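Local coordinates for lipoprotein (PDB 6JF1), which probably captures L-methionine outside the cell and delivers it to the membrane components of an ABC-type importer, at residues 147-152 against 165-170. Residues are numbered along the deposited sequence; the frame is centred on the assembly and turned at random.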
loop_
_atom_site.group_PDB
_atom_site.type_symbol
_atom_site.label_atom_id
_atom_site.label_comp_id
_atom_site.label_asym_id
_atom_site.label_seq_id
_atom_site.Cartn_x
_atom_site.Cartn_y
_atom_site.Cartn_z
ATOM N N ALA A 147 4.449 10.738 -1.596
ATOM C CA ALA A 147 4.392 11.492 -0.383
ATOM C C ALA A 147 4.829 12.952 -0.644
ATOM O O ALA A 147 4.267 13.876 -0.081
ATOM C CB ALA A 147 5.283 10.824 0.643
ATOM N N LEU A 148 5.876 13.139 -1.441
ATOM C CA LEU A 148 6.412 14.476 -1.719
ATOM C C LEU A 148 5.413 15.319 -2.523
ATOM O O LEU A 148 5.208 16.514 -2.215
ATOM C CB LEU A 148 7.751 14.339 -2.452
ATOM C CG LEU A 148 8.870 13.812 -1.560
ATOM C CD1 LEU A 148 10.116 13.519 -2.368
ATOM C CD2 LEU A 148 9.160 14.796 -0.439
ATOM N N TYR A 149 4.792 14.726 -3.545
ATOM C CA TYR A 149 3.755 15.491 -4.227
ATOM C C TYR A 149 2.608 15.848 -3.266
ATOM O O TYR A 149 1.993 16.908 -3.404
ATOM C CB TYR A 149 3.249 14.744 -5.456
ATOM C CG TYR A 149 4.167 14.831 -6.644
ATOM C CD1 TYR A 149 4.273 16.014 -7.375
ATOM C CD2 TYR A 149 4.892 13.727 -7.077
ATOM C CE1 TYR A 149 5.088 16.106 -8.498
ATOM C CE2 TYR A 149 5.721 13.806 -8.187
ATOM C CZ TYR A 149 5.817 14.996 -8.896
ATOM O OH TYR A 149 6.598 15.061 -10.009
ATOM N N LEU A 150 2.309 14.955 -2.326
ATOM C CA LEU A 150 1.296 15.187 -1.292
ATOM C C LEU A 150 1.689 16.385 -0.421
ATOM O O LEU A 150 0.843 17.242 -0.100
ATOM C CB LEU A 150 1.144 13.952 -0.391
ATOM C CG LEU A 150 -0.011 14.063 0.611
ATOM C CD1 LEU A 150 -1.314 13.698 -0.064
ATOM C CD2 LEU A 150 0.190 13.200 1.836
ATOM N N LEU A 151 2.954 16.419 -0.007
ATOM C CA LEU A 151 3.405 17.500 0.844
ATOM C C LEU A 151 3.327 18.807 0.032
ATOM O O LEU A 151 2.981 19.846 0.579
ATOM C CB LEU A 151 4.837 17.227 1.326
ATOM C CG LEU A 151 5.034 16.101 2.347
ATOM C CD1 LEU A 151 6.453 16.193 2.933
ATOM C CD2 LEU A 151 3.984 16.184 3.462
ATOM N N GLN A 152 3.571 18.735 -1.271
ATOM C CA GLN A 152 3.483 19.921 -2.091
ATOM C C GLN A 152 2.021 20.367 -2.206
ATOM O O GLN A 152 1.714 21.513 -1.964
ATOM C CB GLN A 152 4.118 19.702 -3.461
ATOM C CG GLN A 152 3.816 20.848 -4.418
ATOM C CD GLN A 152 4.573 20.727 -5.714
ATOM O OE1 GLN A 152 5.587 21.408 -5.925
ATOM N NE2 GLN A 152 4.105 19.835 -6.575
ATOM N N ALA A 165 7.206 12.753 -13.420
ATOM C CA ALA A 165 8.554 12.662 -12.910
ATOM C C ALA A 165 8.464 12.115 -11.481
ATOM O O ALA A 165 7.649 12.593 -10.714
ATOM C CB ALA A 165 9.202 14.034 -12.947
ATOM N N LEU A 166 9.294 11.137 -11.133
ATOM C CA LEU A 166 9.395 10.721 -9.729
ATOM C C LEU A 166 10.093 11.821 -8.948
ATOM O O LEU A 166 11.180 12.202 -9.337
ATOM C CB LEU A 166 10.216 9.435 -9.608
ATOM C CG LEU A 166 9.469 8.145 -9.938
ATOM C CD1 LEU A 166 10.406 6.952 -9.830
ATOM C CD2 LEU A 166 8.252 7.957 -9.038
ATOM N N ALA A 167 9.482 12.302 -7.856
ATOM C CA ALA A 167 10.169 13.251 -6.973
ATOM C C ALA A 167 10.983 12.491 -5.912
ATOM O O ALA A 167 10.554 11.447 -5.389
ATOM C CB ALA A 167 9.191 14.222 -6.347
ATOM N N THR A 168 12.164 13.018 -5.611
ATOM C CA THR A 168 12.939 12.587 -4.470
ATOM C C THR A 168 13.138 13.814 -3.582
ATOM O O THR A 168 12.795 14.951 -3.954
ATOM C CB THR A 168 14.310 12.019 -4.875
ATOM O OG1 THR A 168 15.181 13.113 -5.166
ATOM C CG2 THR A 168 14.267 11.049 -6.035
ATOM N N VAL A 169 13.688 13.581 -2.415
ATOM C CA VAL A 169 13.927 14.676 -1.479
ATOM C C VAL A 169 14.870 15.732 -2.097
ATOM O O VAL A 169 14.716 16.932 -1.838
ATOM C CB VAL A 169 14.420 14.143 -0.114
ATOM C CG1 VAL A 169 14.692 15.266 0.868
ATOM C CG2 VAL A 169 13.429 13.166 0.500
ATOM N N ALA A 170 15.812 15.319 -2.945
ATOM C CA ALA A 170 16.687 16.277 -3.649
ATOM C C ALA A 170 15.876 17.180 -4.597
ATOM O O ALA A 170 16.451 18.115 -5.137
ATOM C CB ALA A 170 17.785 15.562 -4.434
#
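Tyr149 and Ala165 make the polar part of this contact, in which two successive residues of a helix hold an extended loop. Tyr149 OH donates to Ala165 O at 2.8 Å; the oxygen lies at the ring edge, near the ring plane, while the hydroxyl sits tilted 25° from the carbonyl plane, with a C=O...O angle of 140°. Tyr149 CG stands beside the backbone N and anti to the carbonyl carbon (chi1 -78°), a setting that carries the phenol out to the beginning of 165-170.

The apolar part centres on Ala167, whose methyl points at the helix. Ala167 CB approaches the Tyr149 ring obliquely, 3.9 Å from CE2, and lies 4.1 Å from Leu148 CD1. That same leucine branch reaches past the methyl to the loop backbone, with CD1 3.3 Å from Thr168 C, and meets Val169 more loosely, at 4.4 Å from CG2. Val161 and Leu159 also touch both Tyr149 and Ala167, and Ala167 N hydrogen-bonds to Ser145 OG, tying the loop to the preceding helical turn.

Near the start of the helix, Thr168 and Val169 touch Glu144, which with Asn139 and Glu183 binds zinc; the Thr168 side chain lies about 4 Å from a zinc ion. The arrangement is loop-on-helix packing: the connection between strands 158-159 and 172-174 passes across helix 141-153 of this NlpA-family binding protein, whose Asn143 and Arg146 line the methionine pocket.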